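Local coordinates for ABC transporter sugar binding protein (Xanthomonas axonopodis pv. citri, PDB 3UOR) that probably captures maltose or related sugars in the periplasm and delivers them to an ABC importer of the plant pathogen, at residues Ile176-Met189 with Phe254-Pro266. Numbering follows the deposited sequence.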
ATOM      1  N   ILE A 176     -17.108  22.275   0.109  1.00 41.71           N
ATOM      2  CA  ILE A 176     -16.574  22.342  -1.254  1.00 40.29           C
ATOM      3  C   ILE A 176     -17.693  22.123  -2.262  1.00 49.17           C
ATOM      4  O   ILE A 176     -17.775  22.798  -3.290  1.00 47.96           O
ATOM      5  CB  ILE A 176     -15.455  21.289  -1.467  1.00 40.47           C
ATOM      6  CG1 ILE A 176     -14.247  21.628  -0.596  1.00 38.69           C
ATOM      7  CG2 ILE A 176     -15.065  21.204  -2.924  1.00 36.97           C
ATOM      8  CD1 ILE A 176     -13.105  20.641  -0.679  1.00 38.12           C
ATOM      9  N   LYS A 177     -18.572  21.179  -1.948  1.00 44.12           N
ATOM     10  CA  LYS A 177     -19.661  20.844  -2.843  1.00 45.44           C
ATOM     11  C   LYS A 177     -20.573  22.061  -3.052  1.00 55.97           C
ATOM     12  O   LYS A 177     -20.956  22.367  -4.182  1.00 55.86           O
ATOM     13  CB  LYS A 177     -20.441  19.641  -2.315  1.00 43.74           C
ATOM     14  CG  LYS A 177     -21.600  19.186  -3.226  1.00 46.41           C
ATOM     15  CD  LYS A 177     -21.094  18.557  -4.518  1.00 39.63           C
ATOM     16  CE  LYS A 177     -22.268  18.087  -5.359  1.00 43.24           C
ATOM     17  NZ  LYS A 177     -21.826  17.246  -6.494  1.00 43.35           N
ATOM     18  N   ARG A 178     -20.905  22.772  -1.976  1.00 56.55           N
ATOM     19  CA  ARG A 178     -21.657  24.022  -2.122  1.00 61.60           C
ATOM     20  C   ARG A 178     -20.939  24.966  -3.078  1.00 59.30           C
ATOM     21  O   ARG A 178     -21.545  25.527  -3.971  1.00 68.42           O
ATOM     22  CB  ARG A 178     -21.848  24.723  -0.776  1.00 68.27           C
ATOM     23  CG  ARG A 178     -22.773  23.982   0.168  1.00 75.81           C
ATOM     24  CD  ARG A 178     -23.205  24.869   1.324  1.00 81.01           C
ATOM     25  NE  ARG A 178     -22.106  25.247   2.207  1.00 80.30           N
ATOM     26  CZ  ARG A 178     -21.675  24.508   3.228  1.00 73.49           C
ATOM     27  NH1 ARG A 178     -22.239  23.332   3.491  1.00 61.70           N
ATOM     28  NH2 ARG A 178     -20.673  24.945   3.986  1.00 68.41           N
ATOM     29  N   LYS A 179     -19.640  25.135  -2.890  1.00 50.31           N
ATOM     30  CA  LYS A 179     -18.873  26.038  -3.740  1.00 52.41           C
ATOM     31  C   LYS A 179     -18.829  25.618  -5.217  1.00 57.64           C
ATOM     32  O   LYS A 179     -18.980  26.459  -6.099  1.00 59.08           O
ATOM     33  CB  LYS A 179     -17.456  26.204  -3.205  1.00 49.37           C
ATOM     34  CG  LYS A 179     -17.077  27.638  -2.926  1.00 65.24           C
ATOM     35  CD  LYS A 179     -18.013  28.256  -1.914  1.00 70.38           C
ATOM     36  CE  LYS A 179     -17.659  29.709  -1.677  1.00 80.82           C
ATOM     37  NZ  LYS A 179     -18.683  30.405  -0.845  1.00 86.81           N
ATOM     38  N   VAL A 180     -18.616  24.333  -5.492  1.00 59.04           N
ATOM     39  CA  VAL A 180     -18.331  23.896  -6.866  1.00 55.08           C
ATOM     40  C   VAL A 180     -19.576  23.561  -7.689  1.00 63.36           C
ATOM     41  O   VAL A 180     -19.529  23.571  -8.920  1.00 72.26           O
ATOM     42  CB  VAL A 180     -17.314  22.714  -6.930  1.00 49.97           C
ATOM     43  CG1 VAL A 180     -15.963  23.146  -6.387  1.00 49.84           C
ATOM     44  CG2 VAL A 180     -17.838  21.485  -6.191  1.00 42.83           C
ATOM     45  N   GLY A 181     -20.681  23.267  -7.015  1.00 61.78           N
ATOM     46  CA  GLY A 181     -21.940  23.040  -7.701  1.00 59.19           C
ATOM     47  C   GLY A 181     -22.258  21.588  -8.000  1.00 63.97           C
ATOM     48  O   GLY A 181     -21.528  20.687  -7.595  1.00 69.06           O
ATOM     49  N   PRO A 182     -23.365  21.352  -8.720  1.00 59.06           N
ATOM     50  CA  PRO A 182     -23.871  19.998  -8.945  1.00 47.59           C
ATOM     51  C   PRO A 182     -22.988  19.180  -9.869  1.00 56.35           C
ATOM     52  O   PRO A 182     -22.998  17.942  -9.777  1.00 55.92           O
ATOM     53  CB  PRO A 182     -25.227  20.228  -9.626  1.00 51.06           C
ATOM     54  CG  PRO A 182     -25.562  21.668  -9.363  1.00 64.42           C
ATOM     55  CD  PRO A 182     -24.261  22.384  -9.265  1.00 63.21           C
ATOM     56  N   ASP A 183     -22.251  19.843 -10.757  1.00 54.99           N
ATOM     57  CA  ASP A 183     -21.502  19.115 -11.789  1.00 58.83           C
ATOM     58  C   ASP A 183     -20.038  18.858 -11.403  1.00 58.41           C
ATOM     59  O   ASP A 183     -19.273  18.295 -12.183  1.00 59.38           O
ATOM     60  CB  ASP A 183     -21.573  19.859 -13.130  1.00 66.16           C
ATOM     61  CG  ASP A 183     -23.011  20.101 -13.605  1.00 73.15           C
ATOM     62  OD1 ASP A 183     -23.854  19.180 -13.483  1.00 72.77           O
ATOM     63  OD2 ASP A 183     -23.291  21.218 -14.110  1.00 70.11           O
ATOM     64  N   ARG A 184     -19.650  19.290 -10.207  1.00 56.80           N
ATOM     65  CA  ARG A 184     -18.285  19.096  -9.730  1.00 53.34           C
ATOM     66  C   ARG A 184     -18.307  18.504  -8.327  1.00 53.26           C
ATOM     67  O   ARG A 184     -19.342  18.518  -7.653  1.00 54.54           O
ATOM     68  CB  ARG A 184     -17.507  20.407  -9.767  1.00 46.00           C
ATOM     69  CG  ARG A 184     -17.430  21.015 -11.158  1.00 49.26           C
ATOM     70  CD  ARG A 184     -16.983  22.468 -11.116  1.00 50.49           C
ATOM     71  NE  ARG A 184     -15.717  22.634 -10.413  1.00 62.25           N
ATOM     72  CZ  ARG A 184     -15.258  23.798  -9.954  1.00 60.74           C
ATOM     73  NH1 ARG A 184     -15.977  24.896 -10.127  1.00 58.60           N
ATOM     74  NH2 ARG A 184     -14.086  23.862  -9.317  1.00 57.92           N
ATOM     75  N   TYR A 185     -17.169  17.974  -7.888  1.00 47.08           N
ATOM     76  CA  TYR A 185     -17.169  17.104  -6.726  1.00 44.97           C
ATOM     77  C   TYR A 185     -16.100  17.473  -5.720  1.00 46.65           C
ATOM     78  O   TYR A 185     -15.168  18.202  -6.040  1.00 48.72           O
ATOM     79  CB  TYR A 185     -17.017  15.652  -7.176  1.00 46.72           C
ATOM     80  CG  TYR A 185     -18.182  15.202  -8.020  1.00 44.19           C
ATOM     81  CD1 TYR A 185     -19.293  14.603  -7.436  1.00 47.82           C
ATOM     82  CD2 TYR A 185     -18.188  15.400  -9.397  1.00 44.26           C
ATOM     83  CE1 TYR A 185     -20.377  14.195  -8.203  1.00 50.68           C
ATOM     84  CE2 TYR A 185     -19.276  14.999 -10.180  1.00 47.95           C
ATOM     85  CZ  TYR A 185     -20.370  14.402  -9.573  1.00 51.49           C
ATOM     86  OH  TYR A 185     -21.460  14.002 -10.324  1.00 56.30           O
ATOM     87  N   ALA A 186     -16.244  16.972  -4.497  1.00 42.86           N
ATOM     88  CA  ALA A 186     -15.242  17.209  -3.472  1.00 35.96           C
ATOM     89  C   ALA A 186     -14.054  16.245  -3.623  1.00 39.98           C
ATOM     90  O   ALA A 186     -12.906  16.654  -3.511  1.00 37.81           O
ATOM     91  CB  ALA A 186     -15.860  17.098  -2.088  1.00 32.53           C
ATOM     92  N   ILE A 187     -14.326  14.972  -3.908  1.00 36.13           N
ATOM     93  CA  ILE A 187     -13.269  13.959  -3.886  1.00 34.46           C
ATOM     94  C   ILE A 187     -13.482  12.882  -4.944  1.00 37.37           C
ATOM     95  O   ILE A 187     -14.619  12.488  -5.224  1.00 41.12           O
ATOM     96  CB  ILE A 187     -13.193  13.273  -2.504  1.00 33.74           C
ATOM     97  CG1 ILE A 187     -11.996  12.321  -2.416  1.00 29.52           C
ATOM     98  CG2 ILE A 187     -14.477  12.505  -2.223  1.00 34.84           C
ATOM     99  CD1 ILE A 187     -11.766  11.809  -0.984  1.00 25.98           C
ATOM    100  N   LEU A 188     -12.381  12.411  -5.520  1.00 35.24           N
ATOM    101  CA  LEU A 188     -12.401  11.305  -6.463  1.00 36.32           C
ATOM    102  C   LEU A 188     -11.857  10.014  -5.837  1.00 44.00           C
ATOM    103  O   LEU A 188     -10.708   9.962  -5.393  1.00 42.70           O
ATOM    104  CB  LEU A 188     -11.577  11.647  -7.710  1.00 37.10           C
ATOM    105  CG  LEU A 188     -11.382  10.455  -8.649  1.00 37.21           C
ATOM    106  CD1 LEU A 188     -12.714  10.050  -9.252  1.00 41.64           C
ATOM    107  CD2 LEU A 188     -10.368  10.764  -9.744  1.00 36.35           C
ATOM    108  N   MET A 189     -12.706   8.990  -5.802  1.00 35.91           N
ATOM    109  CA  MET A 189     -12.362   7.654  -5.341  1.00 31.96           C
ATOM    110  C   MET A 189     -12.991   6.678  -6.335  1.00 44.21           C
ATOM    111  O   MET A 189     -14.162   6.316  -6.193  1.00 41.78           O
ATOM    112  CB  MET A 189     -12.972   7.377  -3.960  1.00 29.36           C
ATOM    113  CG  MET A 189     -12.555   8.330  -2.847  1.00 31.54           C
ATOM    114  SD  MET A 189     -13.155   7.809  -1.219  1.00 34.55           S
ATOM    115  CE  MET A 189     -14.950   8.008  -1.452  1.00 32.07           C
ATOM    116  N   PHE A 254      -8.052  16.964 -11.859  1.00 46.70           N
ATOM    117  CA  PHE A 254      -7.687  17.536 -10.566  1.00 41.62           C
ATOM    118  C   PHE A 254      -7.336  19.012 -10.731  1.00 46.34           C
ATOM    119  O   PHE A 254      -7.894  19.872 -10.038  1.00 42.34           O
ATOM    120  CB  PHE A 254      -6.517  16.743  -9.982  1.00 37.89           C
ATOM    121  CG  PHE A 254      -5.956  17.287  -8.690  1.00 42.67           C
ATOM    122  CD1 PHE A 254      -6.468  16.888  -7.468  1.00 41.89           C
ATOM    123  CD2 PHE A 254      -4.852  18.131  -8.698  1.00 46.40           C
ATOM    124  CE1 PHE A 254      -5.905  17.353  -6.273  1.00 39.65           C
ATOM    125  CE2 PHE A 254      -4.291  18.606  -7.510  1.00 37.24           C
ATOM    126  CZ  PHE A 254      -4.813  18.216  -6.301  1.00 35.32           C
ATOM    127  N   PHE A 255      -6.434  19.311 -11.663  1.00 45.33           N
ATOM    128  CA  PHE A 255      -6.022  20.697 -11.903  1.00 49.54           C
ATOM    129  C   PHE A 255      -7.105  21.518 -12.633  1.00 56.65           C
ATOM    130  O   PHE A 255      -7.050  22.748 -12.673  1.00 56.57           O
ATOM    131  CB  PHE A 255      -4.698  20.745 -12.669  1.00 44.69           C
ATOM    132  CG  PHE A 255      -3.509  20.308 -11.853  1.00 48.48           C
ATOM    133  CD1 PHE A 255      -3.220  20.916 -10.649  1.00 48.02           C
ATOM    134  CD2 PHE A 255      -2.676  19.304 -12.303  1.00 51.00           C
ATOM    135  CE1 PHE A 255      -2.133  20.518  -9.896  1.00 47.16           C
ATOM    136  CE2 PHE A 255      -1.582  18.909 -11.559  1.00 51.40           C
ATOM    137  CZ  PHE A 255      -1.312  19.518 -10.357  1.00 43.87           C
ATOM    138  N   ASN A 256      -8.088  20.825 -13.195  1.00 48.05           N
ATOM    139  CA  ASN A 256      -9.236  21.480 -13.801  1.00 59.50           C
ATOM    140  C   ASN A 256     -10.325  21.775 -12.788  1.00 56.97           C
ATOM    141  O   ASN A 256     -11.284  22.470 -13.101  1.00 52.55           O
ATOM    142  CB  ASN A 256      -9.806  20.631 -14.940  1.00 66.83           C
ATOM    143  CG  ASN A 256      -9.088  20.867 -16.253  1.00 82.90           C
ATOM    144  OD1 ASN A 256      -8.484  21.926 -16.457  1.00 89.28           O
ATOM    145  ND2 ASN A 256      -9.148  19.884 -17.153  1.00 86.12           N
ATOM    146  N   GLY A 257     -10.190  21.240 -11.578  1.00 48.12           N
ATOM    147  CA  GLY A 257     -11.143  21.537 -10.527  1.00 46.48           C
ATOM    148  C   GLY A 257     -12.402  20.677 -10.538  1.00 49.32           C
ATOM    149  O   GLY A 257     -13.355  20.975  -9.818  1.00 52.91           O
ATOM    150  N   TYR A 258     -12.410  19.609 -11.332  1.00 42.91           N
ATOM    151  CA  TYR A 258     -13.531  18.660 -11.334  1.00 50.31           C
ATOM    152  C   TYR A 258     -13.742  18.041  -9.946  1.00 51.90           C
ATOM    153  O   TYR A 258     -14.852  17.652  -9.588  1.00 51.06           O
ATOM    154  CB  TYR A 258     -13.320  17.560 -12.389  1.00 58.07           C
ATOM    155  CG  TYR A 258     -14.478  16.572 -12.544  1.00 68.31           C
ATOM    156  CD1 TYR A 258     -15.800  17.009 -12.611  1.00 77.09           C
ATOM    157  CD2 TYR A 258     -14.242  15.205 -12.664  1.00 72.25           C
ATOM    158  CE1 TYR A 258     -16.855  16.104 -12.768  1.00 79.07           C
ATOM    159  CE2 TYR A 258     -15.291  14.294 -12.825  1.00 69.98           C
ATOM    160  CZ  TYR A 258     -16.588  14.749 -12.873  1.00 80.28           C
ATOM    161  OH  TYR A 258     -17.612  13.841 -13.032  1.00 87.38           O
ATOM    162  N   TYR A 259     -12.667  17.949  -9.169  1.00 53.75           N
ATOM    163  CA  TYR A 259     -12.752  17.514  -7.780  1.00 41.91           C
ATOM    164  C   TYR A 259     -11.567  18.086  -7.022  1.00 43.69           C
ATOM    165  O   TYR A 259     -10.487  18.233  -7.589  1.00 46.74           O
ATOM    166  CB  TYR A 259     -12.780  15.979  -7.675  1.00 45.22           C
ATOM    167  CG  TYR A 259     -11.854  15.273  -8.638  1.00 44.81           C
ATOM    168  CD1 TYR A 259     -12.330  14.766  -9.842  1.00 45.51           C
ATOM    169  CD2 TYR A 259     -10.509  15.120  -8.348  1.00 41.79           C
ATOM    170  CE1 TYR A 259     -11.500  14.137 -10.719  1.00 48.52           C
ATOM    171  CE2 TYR A 259      -9.659  14.490  -9.231  1.00 46.33           C
ATOM    172  CZ  TYR A 259     -10.161  14.002 -10.416  1.00 50.67           C
ATOM    173  OH  TYR A 259      -9.328  13.356 -11.299  1.00 58.09           O
ATOM    174  N   ALA A 260     -11.779  18.394  -5.742  1.00 30.92           N
ATOM    175  CA  ALA A 260     -10.766  19.027  -4.910  1.00 27.84           C
ATOM    176  C   ALA A 260      -9.751  18.051  -4.297  1.00 36.45           C
ATOM    177  O   ALA A 260      -8.560  18.400  -4.123  1.00 36.57           O
ATOM    178  CB  ALA A 260     -11.454  19.829  -3.812  1.00 31.07           C
ATOM    179  N   PHE A 261     -10.228  16.851  -3.941  1.00 36.17           N
ATOM    180  CA  PHE A 261      -9.379  15.804  -3.352  1.00 31.39           C
ATOM    181  C   PHE A 261      -9.287  14.581  -4.248  1.00 32.63           C
ATOM    182  O   PHE A 261     -10.235  14.217  -4.961  1.00 36.80           O
ATOM    183  CB  PHE A 261      -9.914  15.307  -1.993  1.00 28.42           C
ATOM    184  CG  PHE A 261     -10.123  16.384  -0.962  1.00 31.99           C
ATOM    185  CD1 PHE A 261      -9.429  17.582  -1.019  1.00 34.73           C
ATOM    186  CD2 PHE A 261     -11.005  16.171   0.096  1.00 31.93           C
ATOM    187  CE1 PHE A 261      -9.613  18.554  -0.047  1.00 29.59           C
ATOM    188  CE2 PHE A 261     -11.198  17.137   1.064  1.00 33.74           C
ATOM    189  CZ  PHE A 261     -10.500  18.329   0.998  1.00 35.32           C
ATOM    190  N   TYR A 262      -8.149  13.909  -4.154  1.00 35.15           N
ATOM    191  CA  TYR A 262      -7.924  12.650  -4.832  1.00 28.90           C
ATOM    192  C   TYR A 262      -7.206  11.746  -3.830  1.00 36.65           C
ATOM    193  O   TYR A 262      -6.121  12.078  -3.348  1.00 31.51           O
ATOM    194  CB  TYR A 262      -7.091  12.885  -6.091  1.00 32.22           C
ATOM    195  CG  TYR A 262      -6.732  11.649  -6.885  1.00 31.44           C
ATOM    196  CD1 TYR A 262      -7.674  10.670  -7.162  1.00 40.35           C
ATOM    197  CD2 TYR A 262      -5.459  11.494  -7.410  1.00 35.21           C
ATOM    198  CE1 TYR A 262      -7.342   9.545  -7.909  1.00 37.81           C
ATOM    199  CE2 TYR A 262      -5.110  10.366  -8.169  1.00 34.17           C
ATOM    200  CZ  TYR A 262      -6.053   9.402  -8.406  1.00 39.88           C
ATOM    201  OH  TYR A 262      -5.706   8.298  -9.146  1.00 35.63           O
ATOM    202  N   LEU A 263      -7.835  10.625  -3.492  1.00 31.62           N
ATOM    203  CA  LEU A 263      -7.274   9.695  -2.531  1.00 35.31           C
ATOM    204  C   LEU A 263      -6.377   8.672  -3.225  1.00 37.10           C
ATOM    205  O   LEU A 263      -6.874   7.739  -3.844  1.00 34.58           O
ATOM    206  CB  LEU A 263      -8.399   8.996  -1.781  1.00 36.49           C
ATOM    207  CG  LEU A 263      -8.095   8.497  -0.368  1.00 33.90           C
ATOM    208  CD1 LEU A 263      -9.363   7.998   0.280  1.00 29.01           C
ATOM    209  CD2 LEU A 263      -7.023   7.401  -0.422  1.00 29.77           C
ATOM    210  N   SER A 264      -5.055   8.818  -3.106  1.00 33.58           N
ATOM    211  CA  SER A 264      -4.153   7.956  -3.882  1.00 29.57           C
ATOM    212  C   SER A 264      -2.722   7.902  -3.323  1.00 30.98           C
ATOM    213  O   SER A 264      -2.437   8.420  -2.241  1.00 30.60           O
ATOM    214  CB  SER A 264      -4.130   8.429  -5.349  1.00 30.78           C
ATOM    215  OG  SER A 264      -3.691   7.406  -6.222  1.00 39.53           O
ATOM    216  N   GLY A 265      -1.825   7.280  -4.073  1.00 29.83           N
ATOM    217  CA  GLY A 265      -0.511   6.914  -3.559  1.00 32.12           C
ATOM    218  C   GLY A 265       0.678   7.757  -4.005  1.00 35.41           C
ATOM    219  O   GLY A 265       0.513   8.735  -4.737  1.00 36.76           O
ATOM    220  N   PRO A 266       1.891   7.366  -3.566  1.00 27.08           N
ATOM    221  CA  PRO A 266       3.114   8.171  -3.713  1.00 29.41           C
ATOM    222  C   PRO A 266       3.529   8.421  -5.157  1.00 36.30           C
ATOM    223  O   PRO A 266       4.106   9.471  -5.422  1.00 48.50           O
ATOM    224  CB  PRO A 266       4.196   7.345  -2.978  1.00 29.73           C
ATOM    225  CG  PRO A 266       3.592   5.990  -2.731  1.00 32.36           C
ATOM    226  CD  PRO A 266       2.087   6.217  -2.671  1.00 25.78           C
TER
HETATM  227  O   HOH W   1     -13.952  20.699  -7.113  1.00 54.55           O
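Leu188 sits squarely on the ring of Tyr259: its CB stands 3.5 Å from the ring centroid, a CH-pi contact. Tyr259 CG lies between its backbone N and carbonyl carbon (chi1 40°), which lays the ring beneath Leu188, while its hydroxyl bonds Val250 O. Leu188 also lies alongside Tyr262, its CD2 3.7 Å from Tyr262 CD1. On the opposite face of these parallel strands, part of the alpha/beta fold of a periplasmic-binding protein, Ile187 CG1 packs 3.7 Å from Phe261 CB, and Ile176 CD1 reaches in from helix 166-180 to Phe261 CZ and Ala260 CB. Phe261 N to Ala186 O (2.7 Å) and Leu188 N to Phe261 O (2.9 Å) join the strands; Tyr185 N to Tyr258 O adds a bond before them. Nearer the helix ends, Tyr185 and Tyr258 point the same way, the edge of Tyr185 turned to the face of Tyr258 in an offset T-shaped pair (planes at 86°). Arg184, bent at chi3 (55°), grips Gly257 O side-on with NE (2.9 Å) and NH2 (3.0 Å), both from one face of the carbonyl. A water joins that oxygen to Tyr185 O. Three donors thus tie the Schellman motif ending helix 250-256 to the segment leading into strand 187-188.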